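Local coordinates for putative iron binding protein (Bordetella pertussis Tohama I, PDB 1Y9U), which probably binds ferric iron through a cluster of tyrosines, acting as a periplasmic solute-binding protein, at residues Asp298-Pro301 and Val302-Ala306; Lys251-Ala254 and Val255-Leu258; Tyr199-Gly202 and His203-Asn206; Cys135-Ser138 and Gly139-Tyr143. One frame throughout, in Å; residues are numbered along the deposited sequence.

Contact 1 (Asp298-Pro301 and Val302-Ala306); sequences DTLP and VAEIA
L300 and E304 carry the contact, their side chains crossing at about a right angle where the loop after helix 287-291 leads into helix 303-318. L300 CD1 comes within 3.9 Å of E304 CG, while L300 CD2 stands 4.0 Å from E304 CB, so the forked end of the leucine packs across the aliphatic base of the glutamate. A bend at chi2 of E304 (-79°) then carries its carboxylate off from the leucine. The ring of P301 adds a looser apolar flank, its CD 4.3 Å from E304 CG. In the backbone, E304 N donates to P301 O at 3.0 Å, meeting the oxygen from well above the carbonyl plane, and this bond closes the turn on which the glutamate sits. One step upstream an Asx turn shapes the entry: L300 N donates almost straight to D298 OD1 at 3.1 Å, approaching from above the carboxylate plane.

L300 O also accepts from N91 ND2, tying the loop to another part of the chain. Around this turn, L300 rests on A150 and H154 of helix 142-155, to which I305 adds A146, whereas V302 and A303 lean on I64 and I68 of helix 64-72.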
loop_
_atom_site.group_PDB
_atom_site.type_symbol
_atom_site.label_atom_id
_atom_site.label_comp_id
_atom_site.label_asym_id
_atom_site.label_seq_id
_atom_site.Cartn_x
_atom_site.Cartn_y
_atom_site.Cartn_z
ATOM N N ASP A 298 -4.494 -5.711 -9.908
ATOM C CA ASP A 298 -3.733 -5.525 -11.134
ATOM C C ASP A 298 -2.686 -6.627 -11.263
ATOM O O ASP A 298 -1.929 -6.873 -10.325
ATOM C CB ASP A 298 -3.110 -4.133 -11.080
ATOM C CG ASP A 298 -2.507 -3.688 -12.373
ATOM O OD1 ASP A 298 -2.454 -4.456 -13.365
ATOM O OD2 ASP A 298 -2.035 -2.536 -12.455
ATOM N N THR A 299 -2.638 -7.282 -12.431
ATOM C CA THR A 299 -1.614 -8.311 -12.664
ATOM C C THR A 299 -0.210 -7.754 -12.862
ATOM O O THR A 299 0.773 -8.495 -12.824
ATOM C CB THR A 299 -1.962 -9.198 -13.857
ATOM O OG1 THR A 299 -2.167 -8.387 -15.024
ATOM C CG2 THR A 299 -3.258 -9.972 -13.627
ATOM N N LEU A 300 -0.105 -6.440 -13.057
ATOM C CA LEU A 300 1.177 -5.779 -13.209
ATOM C C LEU A 300 2.134 -6.191 -12.081
ATOM O O LEU A 300 1.756 -6.160 -10.904
ATOM C CB LEU A 300 0.971 -4.257 -13.171
ATOM C CG LEU A 300 2.186 -3.406 -13.483
ATOM C CD1 LEU A 300 2.459 -3.439 -14.992
ATOM C CD2 LEU A 300 1.994 -1.963 -13.043
ATOM N N PRO A 301 3.364 -6.576 -12.387
ATOM C CA PRO A 301 4.369 -6.721 -11.336
ATOM C C PRO A 301 4.559 -5.394 -10.620
ATOM O O PRO A 301 4.779 -4.382 -11.272
ATOM C CB PRO A 301 5.627 -7.146 -12.108
ATOM C CG PRO A 301 5.104 -7.738 -13.350
ATOM C CD PRO A 301 3.894 -6.938 -13.716
ATOM N N VAL A 302 4.404 -5.358 -9.302
ATOM C CA VAL A 302 4.513 -4.084 -8.598
ATOM C C VAL A 302 5.901 -3.492 -8.701
ATOM O O VAL A 302 6.072 -2.296 -8.518
ATOM C CB VAL A 302 4.057 -4.146 -7.119
ATOM C CG1 VAL A 302 2.558 -4.349 -7.050
ATOM C CG2 VAL A 302 4.814 -5.223 -6.319
ATOM N N ALA A 303 6.906 -4.308 -9.035
ATOM C CA ALA A 303 8.233 -3.765 -9.290
ATOM C C ALA A 303 8.236 -2.705 -10.408
ATOM O O ALA A 303 9.068 -1.809 -10.379
ATOM C CB ALA A 303 9.229 -4.871 -9.589
ATOM N N GLU A 304 7.300 -2.817 -11.349
ATOM C CA GLU A 304 7.107 -1.805 -12.413
ATOM C C GLU A 304 6.826 -0.408 -11.861
ATOM O O GLU A 304 7.172 0.606 -12.485
ATOM C CB GLU A 304 5.984 -2.220 -13.381
ATOM C CG GLU A 304 6.285 -3.457 -14.211
ATOM C CD GLU A 304 7.191 -3.154 -15.393
ATOM O OE1 GLU A 304 8.411 -3.290 -15.240
ATOM O OE2 GLU A 304 6.675 -2.759 -16.457
ATOM N N ILE A 305 6.173 -0.337 -10.709
ATOM C CA ILE A 305 5.895 0.951 -10.079
ATOM C C ILE A 305 7.212 1.651 -9.719
ATOM O O ILE A 305 7.388 2.846 -9.951
ATOM C CB ILE A 305 4.992 0.764 -8.836
ATOM C CG1 ILE A 305 3.602 0.328 -9.260
ATOM C CG2 ILE A 305 4.932 2.030 -8.001
ATOM C CD1 ILE A 305 2.842 -0.319 -8.135
ATOM N N ALA A 306 8.157 0.892 -9.179
ATOM C CA ALA A 306 9.464 1.426 -8.858
ATOM C C ALA A 306 10.229 1.827 -10.122
ATOM O O ALA A 306 10.879 2.868 -10.130
ATOM C CB ALA A 306 10.272 0.404 -8.046
#

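Contact 2 (Lys251-Ala254 and Val255-Leu258); sequences KANA and VKLL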
loop_
_atom_site.group_PDB
_atom_site.type_symbol
_atom_site.label_atom_id
_atom_site.label_comp_id
_atom_site.label_asym_id
_atom_site.label_seq_id
_atom_site.Cartn_x
_atom_site.Cartn_y
_atom_site.Cartn_z
ATOM N N LYS A 251 19.526 -16.433 10.601
ATOM C CA LYS A 251 18.885 -16.580 9.287
ATOM C C LYS A 251 17.736 -17.577 9.314
ATOM O O LYS A 251 16.686 -17.330 8.742
ATOM C CB LYS A 251 19.866 -16.965 8.162
ATOM C CG LYS A 251 19.235 -16.845 6.753
ATOM C CD LYS A 251 20.195 -17.220 5.621
ATOM C CE LYS A 251 19.483 -17.715 4.373
ATOM N NZ LYS A 251 18.738 -16.651 3.648
ATOM N N ALA A 252 17.929 -18.719 9.950
ATOM C CA ALA A 252 16.855 -19.708 10.027
ATOM C C ALA A 252 15.627 -19.117 10.709
ATOM O O ALA A 252 14.511 -19.308 10.250
ATOM C CB ALA A 252 17.324 -20.953 10.751
ATOM N N ASN A 253 15.816 -18.382 11.793
ATOM C CA ASN A 253 14.693 -17.785 12.502
ATOM C C ASN A 253 14.061 -16.652 11.686
ATOM O O ASN A 253 12.859 -16.404 11.792
ATOM C CB ASN A 253 15.124 -17.257 13.875
ATOM C CG ASN A 253 15.462 -18.359 14.858
ATOM O OD1 ASN A 253 15.123 -19.533 14.656
ATOM N ND2 ASN A 253 16.119 -17.976 15.951
ATOM N N ALA A 254 14.876 -15.962 10.893
ATOM C CA ALA A 254 14.405 -14.894 10.016
ATOM C C ALA A 254 13.442 -15.461 8.989
ATOM O O ALA A 254 12.378 -14.899 8.748
ATOM C CB ALA A 254 15.565 -14.201 9.311
ATOM N N VAL A 255 13.815 -16.577 8.379
ATOM C CA VAL A 255 12.935 -17.223 7.411
ATOM C C VAL A 255 11.686 -17.740 8.127
ATOM O O VAL A 255 10.590 -17.596 7.612
ATOM C CB VAL A 255 13.660 -18.341 6.612
ATOM C CG1 VAL A 255 12.705 -19.076 5.670
ATOM C CG2 VAL A 255 14.813 -17.750 5.814
ATOM N N LYS A 256 11.835 -18.290 9.333
ATOM C CA LYS A 256 10.676 -18.750 10.091
ATOM C C LYS A 256 9.710 -17.605 10.363
ATOM O O LYS A 256 8.505 -17.750 10.229
ATOM C CB LYS A 256 11.101 -19.400 11.412
ATOM C CG LYS A 256 11.764 -20.755 11.262
ATOM C CD LYS A 256 12.062 -21.375 12.612
ATOM C CE LYS A 256 12.384 -22.868 12.468
ATOM N NZ LYS A 256 13.228 -23.400 13.567
ATOM N N LEU A 257 10.242 -16.456 10.750
ATOM C CA LEU A 257 9.400 -15.290 11.010
ATOM C C LEU A 257 8.711 -14.803 9.740
ATOM O O LEU A 257 7.521 -14.535 9.753
ATOM C CB LEU A 257 10.200 -14.162 11.652
ATOM C CG LEU A 257 9.443 -12.858 11.918
ATOM C CD1 LEU A 257 8.275 -13.113 12.853
ATOM C CD2 LEU A 257 10.408 -11.847 12.508
ATOM N N LEU A 258 9.438 -14.732 8.636
ATOM C CA LEU A 258 8.836 -14.237 7.411
ATOM C C LEU A 258 7.756 -15.209 6.919
ATOM O O LEU A 258 6.692 -14.800 6.472
ATOM C CB LEU A 258 9.926 -13.981 6.383
ATOM C CG LEU A 258 9.574 -13.362 5.043
ATOM C CD1 LEU A 258 8.921 -12.035 5.262
ATOM C CD2 LEU A 258 10.837 -13.216 4.212
#
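V255 opens the second turn of helix 251-261 by folding back onto K251: its N donates to K251 O at 3.0 Å with an N-H...O angle of 164°. Its CG2 settles 3.5 Å from the same K251 O, so one methyl lies against the carbonyl that its own amide engages. Next comes K256, whose N is bonded to A252 O at 3.0 Å. With CG beside the backbone N (chi1 -72°), the lysine runs back toward the start of the helix, CG 3.3 Å from A252 O, and is extended from there on. Its CD passes 4.1 Å from N253 OD1, and the two side chains cross obliquely with no polar bond between them; the amide of N253 instead donates through ND2 to E7 O. L257 N reaches N253 O at 2.8 Å, and its CB lies 3.5 Å from N253 O. Last in order, L258 N closes the series on A254 O at 2.9 Å, giving four consecutive i to i+4 bonds of a regular alpha-helix.

This is plain helical packing, away from the iron site. A254 and L257 press on V58 of strand 58-62, L257 and N253 also meet V8 of strand 7-12, and L258 lies on A242 and V244 of strand 237-245, so the helix covers the sheet at these three strands.

Contact 3 (Tyr199-Gly202 and His203-Asn206); sequences YYVG and HMKN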
loop_
_atom_site.group_PDB
_atom_site.type_symbol
_atom_site.label_atom_id
_atom_site.label_comp_id
_atom_site.label_asym_id
_atom_site.label_seq_id
_atom_site.Cartn_x
_atom_site.Cartn_y
_atom_site.Cartn_z
ATOM N N TYR A 199 -7.972 1.366 2.777
ATOM C CA TYR A 199 -7.764 1.249 4.346
ATOM C C TYR A 199 -8.235 2.498 5.152
ATOM O O TYR A 199 -8.714 2.391 6.305
ATOM C CB TYR A 199 -6.295 0.823 4.836
ATOM C CG TYR A 199 -5.146 1.840 4.541
ATOM C CD1 TYR A 199 -4.979 2.923 5.365
ATOM C CD2 TYR A 199 -4.263 1.694 3.495
ATOM C CE1 TYR A 199 -3.990 3.845 5.158
ATOM C CE2 TYR A 199 -3.259 2.687 3.270
ATOM C CZ TYR A 199 -3.149 3.699 4.129
ATOM O OH TYR A 199 -2.150 4.597 3.827
ATOM N N TYR A 200 -8.112 3.686 4.590
ATOM C CA TYR A 200 -8.600 4.809 5.370
ATOM C C TYR A 200 -10.120 4.742 5.572
ATOM O O TYR A 200 -10.638 5.222 6.585
ATOM C CB TYR A 200 -8.277 6.143 4.749
ATOM C CG TYR A 200 -6.804 6.456 4.705
ATOM C CD1 TYR A 200 -6.120 6.564 3.491
ATOM C CD2 TYR A 200 -6.079 6.653 5.868
ATOM C CE1 TYR A 200 -4.783 6.859 3.451
ATOM C CE2 TYR A 200 -4.744 6.960 5.828
ATOM C CZ TYR A 200 -4.106 7.070 4.613
ATOM O OH TYR A 200 -2.765 7.366 4.591
ATOM N N VAL A 201 -10.832 4.136 4.625
ATOM C CA VAL A 201 -12.271 3.938 4.740
ATOM C C VAL A 201 -12.528 2.845 5.788
ATOM O O VAL A 201 -13.501 2.932 6.535
ATOM C CB VAL A 201 -12.913 3.598 3.383
ATOM C CG1 VAL A 201 -14.439 3.484 3.533
ATOM C CG2 VAL A 201 -12.530 4.626 2.339
ATOM N N GLY A 202 -11.663 1.830 5.873
ATOM C CA GLY A 202 -11.691 0.887 6.979
ATOM C C GLY A 202 -11.607 1.611 8.314
ATOM O O GLY A 202 -12.391 1.333 9.225
ATOM N N HIS A 203 -10.691 2.569 8.460
ATOM C CA HIS A 203 -10.582 3.351 9.685
ATOM C C HIS A 203 -11.828 4.174 9.935
ATOM O O HIS A 203 -12.381 4.139 11.025
ATOM C CB HIS A 203 -9.364 4.265 9.620
ATOM C CG HIS A 203 -8.061 3.546 9.806
ATOM N ND1 HIS A 203 -7.636 3.086 11.034
ATOM C CD2 HIS A 203 -7.104 3.191 8.923
ATOM C CE1 HIS A 203 -6.474 2.477 10.895
ATOM N NE2 HIS A 203 -6.130 2.524 9.625
ATOM N N MET A 204 -12.280 4.922 8.946
ATOM C CA MET A 204 -13.374 5.845 9.172
ATOM C C MET A 204 -14.710 5.164 9.471
ATOM O O MET A 204 -15.421 5.573 10.391
ATOM C CB MET A 204 -13.519 6.788 7.995
ATOM C CG MET A 204 -12.350 7.785 7.846
ATOM S SD MET A 204 -12.563 8.979 6.494
ATOM C CE MET A 204 -12.257 7.938 5.086
ATOM N N LYS A 205 -15.040 4.136 8.704
ATOM C CA LYS A 205 -16.313 3.446 8.876
ATOM C C LYS A 205 -16.349 2.608 10.148
ATOM O O LYS A 205 -17.434 2.366 10.701
ATOM C CB LYS A 205 -16.677 2.614 7.651
ATOM C CG LYS A 205 -17.072 3.445 6.451
ATOM C CD LYS A 205 -17.502 2.604 5.256
ATOM C CE LYS A 205 -18.043 3.446 4.068
ATOM N NZ LYS A 205 -19.440 3.910 4.270
ATOM N N ASN A 206 -15.173 2.194 10.633
ATOM C CA ASN A 206 -15.091 1.488 11.910
ATOM C C ASN A 206 -15.006 2.420 13.111
ATOM O O ASN A 206 -15.064 1.952 14.258
ATOM C CB ASN A 206 -13.915 0.507 11.914
ATOM C CG ASN A 206 -14.246 -0.794 11.253
ATOM O OD1 ASN A 206 -15.145 -1.522 11.699
ATOM N ND2 ASN A 206 -13.532 -1.114 10.179
#
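The H203 ring turns its CD2 to the edge of the Y199 ring, near its plane and 4.2 Å from Y199 CD1, in the one of two Y199 conformers described here. At its own edge the imidazole has Y200 CA. One face of the Y200 ring is covered by Y199 CE1, 3.2 Å above its centre, though this too depends on the Y199 conformer. Both tyrosines bind ferric iron when present. Helix neighbours point apart; these rings meet because Y199 holds CG between its backbone N and carbonyl carbon (chi1 66°), whereas Y200 takes chi1 -66°. Here Y200 OH is hydrogen-bonded to Y143 OH, and H203 NE2 to N274 OD1.

Farther along, V201 and K205 run alongside each other in a common direction. V201 CG1 touches K205 CD at 3.6 Å, and the bend at chi4 then leads NZ off to G217 O and I220 O. M204 folds back at chi3 (-74°), bringing CE 3.5 Å from Y200 O and 4.3 Å from V201 CG2. G202 O takes two donors from opposite faces of its plane, N206 N at 3.2 Å and N206 ND2 at 2.9 Å; ND2 also binds D286 OD2.

Helix 198-206 packs on Y110 of strand 100-112 through Y200, V201 and M204, on R180 and A183 of helix 179-187 through M204, and on V288 of helix 287-291 through K205 and N206.

Contact 4 (Cys135-Ser138 and Gly139-Tyr143); sequences CIRS and GQHPY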
loop_
_atom_site.group_PDB
_atom_site.type_symbol
_atom_site.label_atom_id
_atom_site.label_comp_id
_atom_site.label_asym_id
_atom_site.label_seq_id
_atom_site.Cartn_x
_atom_site.Cartn_y
_atom_site.Cartn_z
ATOM N N CYS A 135 -11.788 15.413 -5.863
ATOM C CA CYS A 135 -10.823 15.743 -4.820
ATOM C C CYS A 135 -9.667 14.745 -4.835
ATOM O O CYS A 135 -9.868 13.544 -5.057
ATOM C CB CYS A 135 -11.452 15.704 -3.431
ATOM S SG CYS A 135 -12.580 17.049 -3.020
ATOM N N ILE A 136 -8.473 15.243 -4.555
ATOM C CA ILE A 136 -7.269 14.428 -4.465
ATOM C C ILE A 136 -6.190 15.178 -3.707
ATOM O O ILE A 136 -6.181 16.412 -3.707
ATOM C CB ILE A 136 -6.794 14.006 -5.873
ATOM C CG1 ILE A 136 -5.860 12.806 -5.802
ATOM C CG2 ILE A 136 -6.140 15.170 -6.602
ATOM C CD1 ILE A 136 -5.438 12.258 -7.165
ATOM N N ARG A 137 -5.296 14.435 -3.047
ATOM C CA ARG A 137 -4.119 15.053 -2.430
ATOM C C ARG A 137 -3.048 15.367 -3.483
ATOM O O ARG A 137 -3.185 15.024 -4.645
ATOM C CB ARG A 137 -3.564 14.126 -1.347
ATOM C CG ARG A 137 -2.737 12.960 -1.861
ATOM C CD ARG A 137 -2.340 11.973 -0.807
ATOM N NE ARG A 137 -1.623 12.617 0.278
ATOM C CZ ARG A 137 -1.636 12.176 1.535
ATOM N NH1 ARG A 137 -2.318 11.079 1.859
ATOM N NH2 ARG A 137 -0.947 12.825 2.458
ATOM N N SER A 138 -1.958 15.993 -3.055
ATOM C CA SER A 138 -0.854 16.334 -3.956
ATOM C C SER A 138 -0.498 15.212 -4.903
ATOM O O SER A 138 -0.334 14.057 -4.497
ATOM C CB SER A 138 0.383 16.680 -3.133
ATOM O OG SER A 138 1.526 16.773 -3.944
ATOM N N GLY A 139 -0.335 15.549 -6.176
ATOM C CA GLY A 139 0.122 14.592 -7.155
ATOM C C GLY A 139 1.513 14.022 -6.925
ATOM O O GLY A 139 1.834 12.982 -7.474
ATOM N N GLN A 140 2.312 14.707 -6.121
ATOM C CA GLN A 140 3.649 14.231 -5.776
ATOM C C GLN A 140 3.677 13.295 -4.572
ATOM O O GLN A 140 4.725 12.700 -4.265
ATOM C CB GLN A 140 4.603 15.418 -5.541
ATOM C CG GLN A 140 4.944 16.209 -6.812
ATOM C CD GLN A 140 5.718 15.398 -7.860
ATOM O OE1 GLN A 140 6.192 14.293 -7.609
ATOM N NE2 GLN A 140 5.828 15.963 -9.054
ATOM N N HIS A 141 2.551 13.117 -3.896
ATOM C CA HIS A 141 2.554 12.182 -2.795
ATOM C C HIS A 141 2.835 10.779 -3.322
ATOM O O HIS A 141 2.332 10.421 -4.374
ATOM C CB HIS A 141 1.233 12.186 -2.048
ATOM C CG HIS A 141 1.296 11.388 -0.785
ATOM N ND1 HIS A 141 1.092 10.025 -0.764
ATOM C CD2 HIS A 141 1.639 11.744 0.472
ATOM C CE1 HIS A 141 1.257 9.587 0.475
ATOM N NE2 HIS A 141 1.597 10.607 1.240
ATOM N N PRO A 142 3.639 9.972 -2.628
ATOM C CA PRO A 142 3.879 8.593 -3.062
ATOM C C PRO A 142 2.657 7.767 -3.461
ATOM O O PRO A 142 2.755 6.934 -4.356
ATOM C CB PRO A 142 4.604 7.984 -1.879
ATOM C CG PRO A 142 5.377 9.120 -1.330
ATOM C CD PRO A 142 4.483 10.323 -1.470
ATOM N N TYR A 143 1.508 7.967 -2.814
ATOM C CA TYR A 143 0.329 7.206 -3.210
ATOM C C TYR A 143 -0.048 7.490 -4.654
ATOM O O TYR A 143 -0.492 6.617 -5.395
ATOM C CB TYR A 143 -0.860 7.577 -2.340
ATOM C CG TYR A 143 -0.779 7.275 -0.867
ATOM C CD1 TYR A 143 -1.649 7.908 0.027
ATOM C CD2 TYR A 143 0.108 6.351 -0.358
ATOM C CE1 TYR A 143 -1.614 7.627 1.374
ATOM C CE2 TYR A 143 0.152 6.070 0.987
ATOM C CZ TYR A 143 -0.709 6.717 1.845
ATOM O OH TYR A 143 -0.661 6.408 3.184
#
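R137 stacks on H141 across a type I beta turn, S138 to H141, that leads into helix 142-155 with H141 as its N-cap. Stacking dominates. The guanidinium lies flat on the imidazole, planes 25° apart and centres 3.6 Å apart, with R137 NE 3.3 Å from H141 CG; R137 CD adds a CH-pi contact over the same ring. The opposite face of H141 is met by P142 CD, so the imidazole is sandwiched. Its CE1 lies 3.2 Å above the centre of the Y143 ring. R137 NH1 also approaches Y143 CE1 at 3.6 Å, the guanidinium and phenol planes nearly perpendicular. With CG held between the backbone N and the carbonyl carbon (chi1 78°) and a bend at chi3, the arginine folds over H141 rather than away from it. Y143 is an iron-binding tyrosine, and these flat groups pack beside it.

Hydrogen bonds hold the turn. H141 N donates to S138 O at 3.1 Å, and Q140 N to S138 OG at 3.1 Å, an ST turn; the same hydroxyl is bonded to D322 OD2. Among charges, R137 NH1 makes a weak, long ion pair with D179.

The cap itself is nearly straight. H141 ND1 accepts Y143 N at 2.9 Å and 170°, tilted from the ring plane, which implies that ND1 carries no proton and a neutral ring would probably hold it on NE2.

From the N terminus the order is contact 4, contact 3, contact 2 and contact 1, in series; none nests in or crosses another, and each closes only a turn of continuous chain. Contact 4 starts helix 142-155 and contact 3 lies on helix 198-206; they meet through the tyrosine hydroxyls at the iron site, and the disulfide C135-C191 ties the first residue of contact 4 to the chain shortly ahead of contact 3. Contact 2 is remote, its nearest atoms about 21 Å from contact 4, and belongs to the other end of the molecule. Contact 1 starts helix 303-318 and bridges helices 64-72 and 142-155, about 6 Å from contact 4 at the nearest atoms.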